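Local coordinates for protein ribulose-bisphosphate carboxylase (Alicyclobacillus acidocaldarius subsp. acidocaldarius, PDB 4NAS) that belongs to the RuBisCO large-chain family, pairing an N-terminal domain with a TIM-barrel catalytic domain, and carries calcium ions in this crystal, at residues B[145-150]-B[362-367]; B[155-160]-B[190-195]; B[227-232]-B[258-263]; B[333-338]-B[355-360]. One frame throughout, in Å; residues are numbered along the deposited sequence.

Contact 1 of 4, residues B[145-150]-B[362-367]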
loop_
_atom_site.group_PDB
_atom_site.type_symbol
_atom_site.label_atom_id
_atom_site.label_comp_id
_atom_site.label_asym_id
_atom_site.label_seq_id
_atom_site.Cartn_x
_atom_site.Cartn_y
_atom_site.Cartn_z
ATOM N N VAL B 145 -1.781 10.418 -28.066
ATOM C CA VAL B 145 -3.180 10.008 -27.939
ATOM C C VAL B 145 -3.213 8.558 -27.506
ATOM O O VAL B 145 -2.575 7.707 -28.134
ATOM C CB VAL B 145 -3.974 10.158 -29.277
ATOM C CG1 VAL B 145 -5.407 9.681 -29.119
ATOM C CG2 VAL B 145 -3.949 11.609 -29.776
HETATM N N MSE B 146 -3.940 8.289 -26.424
HETATM C CA MSE B 146 -4.064 6.930 -25.911
HETATM C C MSE B 146 -5.525 6.477 -25.820
HETATM O O MSE B 146 -6.380 7.229 -25.351
HETATM C CB MSE B 146 -3.384 6.812 -24.544
HETATM C CG MSE B 146 -3.474 5.429 -23.904
HETATM SE SE MSE B 146 -2.258 5.387 -22.353
HETATM C CE MSE B 146 -3.212 6.655 -21.251
ATOM N N SER B 147 -5.800 5.261 -26.300
ATOM C CA SER B 147 -7.138 4.646 -26.204
ATOM C C SER B 147 -7.126 3.506 -25.164
ATOM O O SER B 147 -6.084 2.912 -24.887
ATOM C CB SER B 147 -7.627 4.158 -27.587
ATOM O OG SER B 147 -8.981 3.720 -27.558
ATOM N N ILE B 148 -8.270 3.246 -24.535
ATOM C CA ILE B 148 -8.367 2.162 -23.565
ATOM C C ILE B 148 -9.402 1.133 -24.007
ATOM O O ILE B 148 -10.516 1.507 -24.362
ATOM C CB ILE B 148 -8.793 2.693 -22.176
ATOM C CG1 ILE B 148 -7.860 3.823 -21.724
ATOM C CG2 ILE B 148 -8.860 1.555 -21.174
ATOM C CD1 ILE B 148 -8.475 4.804 -20.740
ATOM N N PHE B 149 -9.038 -0.148 -23.975
ATOM C CA PHE B 149 -9.977 -1.245 -24.244
ATOM C C PHE B 149 -11.272 -1.076 -23.469
ATOM O O PHE B 149 -11.256 -0.891 -22.259
ATOM C CB PHE B 149 -9.367 -2.604 -23.873
ATOM C CG PHE B 149 -8.594 -3.236 -24.974
ATOM C CD1 PHE B 149 -7.277 -2.872 -25.214
ATOM C CD2 PHE B 149 -9.182 -4.186 -25.794
ATOM C CE1 PHE B 149 -6.571 -3.454 -26.259
ATOM C CE2 PHE B 149 -8.469 -4.766 -26.823
ATOM C CZ PHE B 149 -7.166 -4.400 -27.051
ATOM N N LYS B 150 -12.399 -1.151 -24.155
ATOM C CA LYS B 150 -13.669 -1.007 -23.446
ATOM C C LYS B 150 -14.056 -2.308 -22.726
ATOM O O LYS B 150 -14.786 -2.284 -21.721
ATOM C CB LYS B 150 -14.775 -0.529 -24.396
ATOM C CG LYS B 150 -15.248 -1.553 -25.409
ATOM C CD LYS B 150 -16.246 -0.924 -26.366
ATOM C CE LYS B 150 -16.740 -1.925 -27.398
ATOM N NZ LYS B 150 -17.359 -1.237 -28.560
ATOM N N GLY B 362 -14.054 6.714 -22.861
ATOM C CA GLY B 362 -15.358 6.987 -23.439
ATOM C C GLY B 362 -15.237 7.979 -24.578
ATOM O O GLY B 362 -16.077 8.004 -25.476
ATOM N N GLY B 363 -14.187 8.796 -24.549
ATOM C CA GLY B 363 -13.923 9.731 -25.630
ATOM C C GLY B 363 -13.697 9.042 -26.964
ATOM O O GLY B 363 -14.041 9.568 -28.030
ATOM N N ILE B 364 -13.110 7.855 -26.914
ATOM C CA ILE B 364 -12.907 7.061 -28.126
ATOM C C ILE B 364 -14.121 6.184 -28.399
ATOM O O ILE B 364 -14.716 6.226 -29.480
ATOM C CB ILE B 364 -11.681 6.151 -27.998
ATOM C CG1 ILE B 364 -10.438 6.997 -27.800
ATOM C CG2 ILE B 364 -11.520 5.294 -29.240
ATOM C CD1 ILE B 364 -10.067 7.764 -29.014
ATOM N N HIS B 365 -14.512 5.401 -27.407
ATOM C CA HIS B 365 -15.591 4.438 -27.631
ATOM C C HIS B 365 -16.996 5.029 -27.632
ATOM O O HIS B 365 -17.912 4.436 -28.207
ATOM C CB HIS B 365 -15.473 3.267 -26.666
ATOM C CG HIS B 365 -14.184 2.521 -26.812
ATOM N ND1 HIS B 365 -13.965 1.606 -27.823
ATOM C CD2 HIS B 365 -13.034 2.578 -26.096
ATOM C CE1 HIS B 365 -12.741 1.119 -27.712
ATOM N NE2 HIS B 365 -12.157 1.693 -26.673
ATOM N N GLY B 366 -17.164 6.193 -27.011
ATOM C CA GLY B 366 -18.468 6.842 -26.988
ATOM C C GLY B 366 -18.756 7.637 -28.253
ATOM O O GLY B 366 -19.841 8.190 -28.392
ATOM N N HIS B 367 -17.785 7.715 -29.163
ATOM C CA HIS B 367 -17.962 8.513 -30.364
ATOM C C HIS B 367 -19.006 7.858 -31.277
ATOM O O HIS B 367 -18.968 6.651 -31.517
ATOM C CB HIS B 367 -16.633 8.716 -31.084
ATOM C CG HIS B 367 -16.699 9.702 -32.213
ATOM N ND1 HIS B 367 -17.350 9.436 -33.400
ATOM C CD2 HIS B 367 -16.177 10.944 -32.340
ATOM C CE1 HIS B 367 -17.234 10.478 -34.205
ATOM N NE2 HIS B 367 -16.523 11.403 -33.588
HETATM O O HOH W 1 -15.792 1.071 -29.812
#
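His365 and Lys150 meet at the carboxyl-end rim of the TIM barrel, where the chain leaving strand 144-146 passes the short helix 362-365. The imidazole of His365 has CG anti to its own carbonyl carbon (chi1 -60°) and lies with one face under the Lys150 side chain. Lys150 CB sits over the middle of that face, 3.9 Å from the His365 ring centroid, a CH-pi contact, and Lys150 CD comes to 3.7 Å from His365 ND1. Beyond CG the lysine runs extended, crossing the ring obliquely. Its NZ and His365 ND1 share a water, which lies in the imidazole plane and accepts from the lysine. The other ring nitrogen, His365 NE2, gives a weak, bent hydrogen bond to Ile148 O (2.8 Å, 127° at the hydrogen); Gln167 OE1 is a second weak partner of the same nitrogen. Ile364 is packed on helix 371-386 through Ala371 and Phe378. Ser147 turns OG anti to its backbone N (chi1 -172°), against CG2 and CG1 of Ile364, while the hydroxyl is hydrogen-bonded to Gln167. Ser147 OG comes closest to Ile364 at CG2, 3.4 Å.

Contact 2 of 4, residues B[155-160]-B[190-195]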
loop_
_atom_site.group_PDB
_atom_site.type_symbol
_atom_site.label_atom_id
_atom_site.label_comp_id
_atom_site.label_asym_id
_atom_site.label_seq_id
_atom_site.Cartn_x
_atom_site.Cartn_y
_atom_site.Cartn_z
ATOM N N LEU B 155 -13.393 -12.226 -23.531
ATOM C CA LEU B 155 -13.207 -12.180 -24.976
ATOM C C LEU B 155 -12.059 -13.082 -25.461
ATOM O O LEU B 155 -11.039 -13.237 -24.787
ATOM C CB LEU B 155 -12.975 -10.728 -25.422
ATOM C CG LEU B 155 -14.126 -9.762 -25.130
ATOM C CD1 LEU B 155 -13.812 -8.347 -25.619
ATOM C CD2 LEU B 155 -15.399 -10.293 -25.784
ATOM N N THR B 156 -12.235 -13.672 -26.638
ATOM C CA THR B 156 -11.189 -14.448 -27.292
ATOM C C THR B 156 -10.079 -13.545 -27.818
ATOM O O THR B 156 -10.276 -12.350 -28.028
ATOM C CB THR B 156 -11.747 -15.228 -28.512
ATOM O OG1 THR B 156 -12.064 -14.311 -29.566
ATOM C CG2 THR B 156 -12.993 -16.007 -28.138
ATOM N N LEU B 157 -8.919 -14.137 -28.062
ATOM C CA LEU B 157 -7.805 -13.431 -28.678
ATOM C C LEU B 157 -8.196 -12.776 -30.012
ATOM O O LEU B 157 -7.800 -11.639 -30.298
ATOM C CB LEU B 157 -6.637 -14.393 -28.869
ATOM C CG LEU B 157 -5.339 -13.821 -29.426
ATOM C CD1 LEU B 157 -4.967 -12.537 -28.709
ATOM C CD2 LEU B 157 -4.235 -14.852 -29.282
ATOM N N ASP B 158 -8.986 -13.491 -30.810
ATOM C CA ASP B 158 -9.484 -12.957 -32.076
ATOM C C ASP B 158 -10.381 -11.735 -31.884
ATOM O O ASP B 158 -10.248 -10.736 -32.603
ATOM C CB ASP B 158 -10.245 -14.027 -32.859
ATOM C CG ASP B 158 -9.338 -14.861 -33.745
ATOM O OD1 ASP B 158 -8.243 -15.265 -33.294
ATOM O OD2 ASP B 158 -9.730 -15.114 -34.903
ATOM N N GLU B 159 -11.301 -11.821 -30.931
ATOM C CA GLU B 159 -12.177 -10.697 -30.631
ATOM C C GLU B 159 -11.368 -9.519 -30.104
ATOM O O GLU B 159 -11.614 -8.368 -30.465
ATOM C CB GLU B 159 -13.239 -11.105 -29.610
ATOM C CG GLU B 159 -14.216 -12.094 -30.166
ATOM C CD GLU B 159 -15.100 -12.731 -29.122
ATOM O OE1 GLU B 159 -16.064 -13.433 -29.512
ATOM O OE2 GLU B 159 -14.840 -12.549 -27.922
ATOM N N LEU B 160 -10.400 -9.824 -29.248
ATOM C CA LEU B 160 -9.522 -8.806 -28.694
ATOM C C LEU B 160 -8.766 -8.084 -29.813
ATOM O O LEU B 160 -8.672 -6.853 -29.831
ATOM C CB LEU B 160 -8.550 -9.453 -27.709
ATOM C CG LEU B 160 -9.156 -9.830 -26.353
ATOM C CD1 LEU B 160 -8.143 -10.619 -25.524
ATOM C CD2 LEU B 160 -9.607 -8.560 -25.628
ATOM N N GLU B 190 1.511 -12.473 -23.098
ATOM C CA GLU B 190 2.530 -12.650 -24.122
ATOM C C GLU B 190 1.891 -12.865 -25.501
ATOM O O GLU B 190 2.397 -12.360 -26.508
ATOM C CB GLU B 190 3.548 -13.752 -23.771
ATOM C CG GLU B 190 3.172 -14.738 -22.681
ATOM C CD GLU B 190 3.171 -14.145 -21.255
ATOM O OE1 GLU B 190 4.225 -13.719 -20.727
ATOM O OE2 GLU B 190 2.092 -14.137 -20.657
ATOM N N ASP B 191 0.770 -13.583 -25.541
ATOM C CA ASP B 191 0.058 -13.799 -26.803
ATOM C C ASP B 191 -0.601 -12.512 -27.313
ATOM O O ASP B 191 -0.715 -12.297 -28.529
ATOM C CB ASP B 191 -0.988 -14.911 -26.669
ATOM C CG ASP B 191 -0.367 -16.305 -26.649
ATOM O OD1 ASP B 191 0.827 -16.446 -27.006
ATOM O OD2 ASP B 191 -1.084 -17.261 -26.284
ATOM N N ARG B 192 -1.048 -11.663 -26.388
ATOM C CA ARG B 192 -1.602 -10.363 -26.759
ATOM C C ARG B 192 -0.545 -9.455 -27.356
ATOM O O ARG B 192 -0.794 -8.781 -28.357
ATOM C CB ARG B 192 -2.295 -9.678 -25.570
ATOM C CG ARG B 192 -3.438 -10.499 -25.008
ATOM C CD ARG B 192 -4.412 -9.654 -24.201
ATOM N NE ARG B 192 -3.759 -8.930 -23.115
ATOM C CZ ARG B 192 -3.576 -9.412 -21.887
ATOM N NH1 ARG B 192 -3.956 -10.647 -21.593
ATOM N NH2 ARG B 192 -3.000 -8.654 -20.959
ATOM N N VAL B 193 0.643 -9.434 -26.763
ATOM C CA VAL B 193 1.694 -8.566 -27.286
ATOM C C VAL B 193 2.037 -8.990 -28.723
ATOM O O VAL B 193 2.078 -8.156 -29.629
ATOM C CB VAL B 193 2.959 -8.563 -26.394
ATOM C CG1 VAL B 193 4.110 -7.849 -27.095
ATOM C CG2 VAL B 193 2.659 -7.914 -25.010
ATOM N N ARG B 194 2.251 -10.288 -28.923
ATOM C CA ARG B 194 2.591 -10.815 -30.248
ATOM C C ARG B 194 1.541 -10.450 -31.284
ATOM O O ARG B 194 1.866 -9.956 -32.359
ATOM C CB ARG B 194 2.728 -12.334 -30.213
ATOM C CG ARG B 194 3.987 -12.856 -29.544
ATOM C CD ARG B 194 4.293 -14.288 -29.999
ATOM N NE ARG B 194 5.266 -14.940 -29.126
ATOM C CZ ARG B 194 4.955 -15.540 -27.978
ATOM N NH1 ARG B 194 3.695 -15.579 -27.562
ATOM N NH2 ARG B 194 5.903 -16.105 -27.244
ATOM N N ALA B 195 0.278 -10.690 -30.938
ATOM C CA ALA B 195 -0.837 -10.553 -31.872
ATOM C C ALA B 195 -1.145 -9.103 -32.239
ATOM O O ALA B 195 -1.362 -8.793 -33.416
ATOM C CB ALA B 195 -2.080 -11.229 -31.313
#
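Helices 157-168 and 189-207 come nearest at Leu157 and Arg192, whose CA atoms lie 7.2 Å apart. Both belong to the helical layer outside the TIM barrel, and the packing between them is thin and made by carbon atoms alone, with no hydrogen bond across it. Leu157 carries most of it. Its CG is anti to the backbone N (chi1 -176°), which carries the branch point toward the other helix; of the two Leu157 methyls, CD1 rests on Ala195 CB at 4.1 Å, and CD2 on Asp191 CB at 4.2 Å, the leucine and aspartate side chains crossing at about a right angle. Arg192 bends at chi3 (-56°); its NE is hydrogen-bonded to Tyr213 and NH2 forms a salt bridge with Asp177. Asp191 turns its carboxylate to its own helix, OD1 forming a salt bridge with Arg194 NH1. The first helix opens with a capping box: Glu159 N donates to Thr156 OG1 (2.9 Å), and Thr156 N donates back to Glu159 OE2 (3.1 Å), reaching that oxygen from above the carboxylate plane. Glu159 also forms a salt bridge with Arg49 of the second subunit. Across the helices, the side chains of Leu160 and Arg192 cross obliquely, Leu160 CD1 touching Arg192 CD at 4.1 Å.

Contact 3 of 4, residues B[227-232]-B[258-263]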
loop_
_atom_site.group_PDB
_atom_site.type_symbol
_atom_site.label_atom_id
_atom_site.label_comp_id
_atom_site.label_asym_id
_atom_site.label_seq_id
_atom_site.Cartn_x
_atom_site.Cartn_y
_atom_site.Cartn_z
ATOM N N ARG B 227 8.845 -11.647 -16.257
ATOM C CA ARG B 227 7.741 -11.426 -17.184
ATOM C C ARG B 227 7.858 -10.065 -17.886
ATOM O O ARG B 227 7.611 -9.958 -19.083
ATOM C CB ARG B 227 6.365 -11.576 -16.515
ATOM C CG ARG B 227 5.225 -11.523 -17.551
ATOM C CD ARG B 227 3.843 -11.892 -17.004
ATOM N NE ARG B 227 3.139 -12.845 -17.879
ATOM C CZ ARG B 227 2.004 -13.449 -17.544
ATOM N NH1 ARG B 227 1.438 -13.185 -16.370
ATOM N NH2 ARG B 227 1.419 -14.291 -18.375
ATOM N N ALA B 228 8.234 -9.034 -17.135
ATOM C CA ALA B 228 8.423 -7.697 -17.700
ATOM C C ALA B 228 9.467 -7.739 -18.822
ATOM O O ALA B 228 9.335 -7.063 -19.862
ATOM C CB ALA B 228 8.877 -6.738 -16.613
ATOM N N ARG B 229 10.505 -8.534 -18.600
ATOM C CA ARG B 229 11.591 -8.664 -19.567
ATOM C C ARG B 229 11.098 -9.348 -20.834
ATOM O O ARG B 229 11.458 -8.944 -21.945
ATOM C CB ARG B 229 12.746 -9.487 -18.991
ATOM C CG ARG B 229 13.505 -8.859 -17.836
ATOM C CD ARG B 229 14.709 -9.739 -17.497
ATOM N NE ARG B 229 15.385 -9.360 -16.259
ATOM C CZ ARG B 229 15.478 -10.148 -15.195
ATOM N NH1 ARG B 229 16.117 -9.729 -14.105
ATOM N NH2 ARG B 229 14.935 -11.359 -15.222
ATOM N N ARG B 230 10.300 -10.402 -20.666
ATOM C CA ARG B 230 9.798 -11.151 -21.812
ATOM C C ARG B 230 8.893 -10.259 -22.628
ATOM O O ARG B 230 8.983 -10.246 -23.858
ATOM C CB ARG B 230 9.029 -12.401 -21.382
ATOM C CG ARG B 230 9.865 -13.475 -20.710
ATOM C CD ARG B 230 9.096 -14.788 -20.641
ATOM N NE ARG B 230 7.747 -14.619 -20.094
ATOM C CZ ARG B 230 7.398 -14.915 -18.843
ATOM N NH1 ARG B 230 6.142 -14.731 -18.439
ATOM N NH2 ARG B 230 8.299 -15.401 -17.995
ATOM N N LEU B 231 8.033 -9.506 -21.933
ATOM C CA LEU B 231 7.034 -8.674 -22.594
ATOM C C LEU B 231 7.701 -7.584 -23.410
ATOM O O LEU B 231 7.248 -7.261 -24.508
ATOM C CB LEU B 231 6.015 -8.084 -21.586
ATOM C CG LEU B 231 5.117 -9.114 -20.894
ATOM C CD1 LEU B 231 4.200 -8.509 -19.838
ATOM C CD2 LEU B 231 4.298 -9.903 -21.917
ATOM N N ALA B 232 8.793 -7.041 -22.884
ATOM C CA ALA B 232 9.613 -6.069 -23.620
ATOM C C ALA B 232 10.209 -6.710 -24.873
ATOM O O ALA B 232 10.085 -6.184 -25.980
ATOM C CB ALA B 232 10.730 -5.543 -22.730
ATOM N N PRO B 258 17.897 -2.885 -16.654
ATOM C CA PRO B 258 18.179 -2.541 -18.053
ATOM C C PRO B 258 17.439 -3.450 -19.028
ATOM O O PRO B 258 16.999 -2.993 -20.091
ATOM C CB PRO B 258 19.685 -2.778 -18.165
ATOM C CG PRO B 258 20.194 -2.555 -16.782
ATOM C CD PRO B 258 19.135 -3.145 -15.900
ATOM N N ASP B 259 17.280 -4.718 -18.657
ATOM C CA ASP B 259 16.577 -5.682 -19.508
ATOM C C ASP B 259 15.065 -5.457 -19.588
ATOM O O ASP B 259 14.414 -5.971 -20.503
ATOM C CB ASP B 259 16.876 -7.123 -19.082
ATOM C CG ASP B 259 18.313 -7.532 -19.374
ATOM O OD1 ASP B 259 18.941 -6.935 -20.275
ATOM O OD2 ASP B 259 18.811 -8.456 -18.695
ATOM N N VAL B 260 14.502 -4.715 -18.634
ATOM C CA VAL B 260 13.113 -4.265 -18.750
ATOM C C VAL B 260 13.129 -3.007 -19.610
ATOM O O VAL B 260 13.041 -1.870 -19.128
ATOM C CB VAL B 260 12.421 -4.041 -17.382
ATOM C CG1 VAL B 260 10.963 -3.657 -17.576
ATOM C CG2 VAL B 260 12.496 -5.310 -16.559
ATOM N N ASP B 261 13.251 -3.242 -20.909
ATOM C CA ASP B 261 13.579 -2.186 -21.838
ATOM C C ASP B 261 12.319 -1.640 -22.485
ATOM O O ASP B 261 12.159 -1.673 -23.702
ATOM C CB ASP B 261 14.551 -2.718 -22.884
ATOM C CG ASP B 261 15.179 -1.620 -23.680
ATOM O OD1 ASP B 261 15.582 -0.611 -23.057
ATOM O OD2 ASP B 261 15.244 -1.755 -24.918
ATOM N N VAL B 262 11.421 -1.137 -21.656
ATOM C CA VAL B 262 10.121 -0.707 -22.111
ATOM C C VAL B 262 9.587 0.346 -21.120
ATOM O O VAL B 262 9.851 0.255 -19.920
ATOM C CB VAL B 262 9.196 -1.928 -22.138
ATOM C CG1 VAL B 262 9.276 -2.661 -20.813
ATOM C CG2 VAL B 262 7.774 -1.536 -22.435
ATOM N N PRO B 263 8.863 1.373 -21.615
ATOM C CA PRO B 263 8.346 2.370 -20.660
ATOM C C PRO B 263 7.338 1.791 -19.672
ATOM O O PRO B 263 6.628 0.827 -19.991
ATOM C CB PRO B 263 7.658 3.396 -21.566
ATOM C CG PRO B 263 8.374 3.285 -22.879
ATOM C CD PRO B 263 8.744 1.831 -23.017
#
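Arg229, Ala232 and Val260 supply the largest shares of the surface buried where helix 221-233 packs on the loop leading into strand 264-267. The backbones come close, with the CA atoms of Arg229 and Val260 4.7 Å apart, and no hydrogen bond crosses between the segments.

Arg229 uses its aliphatic part. Extended from CG to NE, the Arg229 chain lays its CD against Asp259 CB at 3.7 Å and its CG against Val260 CG2 at 3.9 Å, crossing the valine at about a right angle. The charged ends of Arg229 and Asp259 attract only from a distance: Asp259 OD2 is 4.3 Å from Arg229 NE, well out of the guanidinium plane, and the two flat groups are turned 78° apart. The guanidinium has firmer partners in Glu226 and Asp257, with which it forms salt bridges.

Val260 places CG1 anti to its backbone N (chi1 -177°) and straddles Ala228 with both methyls, Val260 CG1 reaching Ala228 CB at 3.8 Å. Leu239 of strand 238-242 touches both residues, so this part of the contact continues into the apolar layer between the outer helices and the strands.

Ala232 points CB at the loop, where CB meets Val262 CG1 at 3.8 Å and the backbone N of Asp261 at 3.9 Å. The loop is kinked at this place by two successive inverse gamma turns, centred on Val260 and Asp261. Lys127 and Arg136 bind the carbonyl oxygens of these two residues.

Alanine and valine methyls and the aliphatic part of Arg229 join an outer helix to the loop before a strand, as in the helix-to-loop packing on the outside of a TIM barrel.

Contact 4 of 4, residues B[333-338]-B[355-360]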
loop_
_atom_site.group_PDB
_atom_site.type_symbol
_atom_site.label_atom_id
_atom_site.label_comp_id
_atom_site.label_asym_id
_atom_site.label_seq_id
_atom_site.Cartn_x
_atom_site.Cartn_y
_atom_site.Cartn_z
ATOM N N LEU B 333 5.550 12.009 -18.191
ATOM C CA LEU B 333 4.405 12.477 -18.968
ATOM C C LEU B 333 3.129 12.327 -18.156
ATOM O O LEU B 333 2.827 11.244 -17.683
ATOM C CB LEU B 333 4.263 11.657 -20.267
ATOM C CG LEU B 333 5.091 12.023 -21.496
ATOM C CD1 LEU B 333 5.104 10.842 -22.479
ATOM C CD2 LEU B 333 4.506 13.265 -22.169
ATOM N N PRO B 334 2.386 13.418 -17.973
ATOM C CA PRO B 334 1.083 13.314 -17.306
ATOM C C PRO B 334 -0.017 12.817 -18.240
ATOM O O PRO B 334 -0.128 13.248 -19.418
ATOM C CB PRO B 334 0.798 14.752 -16.859
ATOM C CG PRO B 334 1.594 15.601 -17.796
ATOM C CD PRO B 334 2.800 14.813 -18.198
ATOM N N ALA B 335 -0.824 11.901 -17.725
ATOM C CA ALA B 335 -1.946 11.357 -18.484
ATOM C C ALA B 335 -3.241 11.511 -17.668
ATOM O O ALA B 335 -3.733 10.544 -17.073
ATOM C CB ALA B 335 -1.685 9.905 -18.811
ATOM N N PRO B 336 -3.766 12.743 -17.599
ATOM C CA PRO B 336 -4.926 12.988 -16.742
ATOM C C PRO B 336 -6.166 12.307 -17.316
ATOM O O PRO B 336 -6.373 12.288 -18.539
ATOM C CB PRO B 336 -5.035 14.518 -16.727
ATOM C CG PRO B 336 -4.337 14.966 -17.981
ATOM C CD PRO B 336 -3.269 13.972 -18.248
ATOM N N SER B 337 -6.965 11.726 -16.429
ATOM C CA SER B 337 -8.046 10.849 -16.835
ATOM C C SER B 337 -9.402 11.453 -16.463
ATOM O O SER B 337 -9.486 12.284 -15.544
ATOM C CB SER B 337 -7.876 9.466 -16.184
ATOM O OG SER B 337 -8.019 9.525 -14.761
ATOM N N ALA B 338 -10.438 11.019 -17.187
ATOM C CA ALA B 338 -11.839 11.453 -17.014
ATOM C C ALA B 338 -12.194 12.820 -17.614
ATOM O O ALA B 338 -11.494 13.808 -17.423
ATOM C CB ALA B 338 -12.304 11.346 -15.555
ATOM N N ASP B 355 3.562 18.285 -23.905
ATOM C CA ASP B 355 4.016 17.088 -23.167
ATOM C C ASP B 355 2.891 16.495 -22.329
ATOM O O ASP B 355 2.811 16.670 -21.109
ATOM C CB ASP B 355 5.231 17.383 -22.296
ATOM C CG ASP B 355 6.509 17.543 -23.112
ATOM O OD1 ASP B 355 6.504 17.240 -24.326
ATOM O OD2 ASP B 355 7.517 17.972 -22.527
ATOM N N LEU B 356 2.017 15.780 -23.011
ATOM C CA LEU B 356 0.744 15.401 -22.450
ATOM C C LEU B 356 0.326 14.127 -23.156
ATOM O O LEU B 356 0.613 13.948 -24.342
ATOM C CB LEU B 356 -0.266 16.515 -22.728
ATOM C CG LEU B 356 -1.750 16.277 -22.453
ATOM C CD1 LEU B 356 -1.988 16.153 -20.952
ATOM C CD2 LEU B 356 -2.594 17.395 -23.061
ATOM N N VAL B 357 -0.322 13.225 -22.431
ATOM C CA VAL B 357 -0.998 12.114 -23.081
ATOM C C VAL B 357 -2.495 12.366 -22.990
ATOM O O VAL B 357 -3.020 12.548 -21.890
ATOM C CB VAL B 357 -0.680 10.777 -22.420
ATOM C CG1 VAL B 357 -1.448 9.649 -23.121
ATOM C CG2 VAL B 357 0.842 10.511 -22.444
ATOM N N LEU B 358 -3.173 12.412 -24.143
ATOM C CA LEU B 358 -4.624 12.488 -24.161
ATOM C C LEU B 358 -5.146 11.092 -23.832
ATOM O O LEU B 358 -5.101 10.175 -24.649
ATOM C CB LEU B 358 -5.171 13.033 -25.501
ATOM C CG LEU B 358 -4.771 14.483 -25.807
ATOM C CD1 LEU B 358 -4.929 14.812 -27.291
ATOM C CD2 LEU B 358 -5.545 15.477 -24.939
ATOM N N ASN B 359 -5.587 10.947 -22.587
ATOM C CA ASN B 359 -5.976 9.672 -22.014
ATOM C C ASN B 359 -7.467 9.481 -22.253
ATOM O O ASN B 359 -8.291 9.796 -21.399
ATOM C CB ASN B 359 -5.655 9.708 -20.510
ATOM C CG ASN B 359 -5.827 8.373 -19.825
ATOM O OD1 ASN B 359 -6.327 7.426 -20.413
ATOM N ND2 ASN B 359 -5.430 8.301 -18.552
ATOM N N ALA B 360 -7.818 8.993 -23.438
ATOM C CA ALA B 360 -9.220 8.873 -23.798
ATOM C C ALA B 360 -9.783 7.470 -23.542
ATOM O O ALA B 360 -9.114 6.469 -23.775
ATOM C CB ALA B 360 -9.410 9.262 -25.244
HETATM O O HOH W 2 -5.401 13.184 -20.886
HETATM O O HOH W 3 -9.999 9.385 -19.476
#
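Two parallel strands of the barrel wall, 333-337 and 357-359, run side by side with their axes 5.8 Å apart and 21° between their directions. One direct backbone bond joins the segments: Val357 N donates to Pro334 O at 3.0 Å, nearly straight (170° at the hydrogen). Farther along, a water takes the place of direct pairing. It donates to Pro336 O and Val357 O and accepts from Asn359 N, so three backbone polar groups in a buried region are satisfied through one molecule. A second water accepts from Ala338 N and donates to Asn359 O. Pro334 and Pro336 have no N-H to offer.

The helix between the strands, 345-352, covers the outer side, making this a right-handed beta-alpha-beta crossover of the TIM barrel. On that side Leu356 CD1 meets Pro336 CD at 3.7 Å, the two side chains crossing at about a right angle, and Phe352 and Leu348 of the helix lie against Pro336 and Leu356 respectively. Ala335 CB and Val357 CB touch at 3.8 Å. At the start of the pair, Leu333 CD2 packs on the peptide between Asp355 and Leu356, 3.6 Å from Leu356 N, while the carboxylate of Asp355 forms a salt bridge with Arg134.

Asn359 reaches back across the strands with CG anti to its backbone N (chi1 -172°). Asn359 ND2 donates to Ala335 O at 3.2 Å; the oxygen lies close to the amide plane, but the donor stands above the carbonyl plane. Ser337 CB lies beside the same nitrogen, 3.6 Å from Asn359 ND2.

Contact 4 is the buried one, within the barrel wall; contacts 1, 2 and 3 are partly buried, in the loops and helices round it. Contacts 1 and 4 each hold one of two neighbouring parallel strands, 144-146 and 357-359, joined by probable backbone hydrogen bonds of Met146 with Leu358 and Ala360. Contacts 2 and 3 meet through Glu190, which forms salt bridges with Arg227 and Arg230 and so ties helix 189-207 to helix 221-233. Contact 1 touches contact 2 through Phe149 packed on Leu160. Chemistry follows position: backbone bonds and bridging waters in contact 4, a ring face and one water in contact 1, apolar packing without cross-segment hydrogen bonds in contacts 2 and 3.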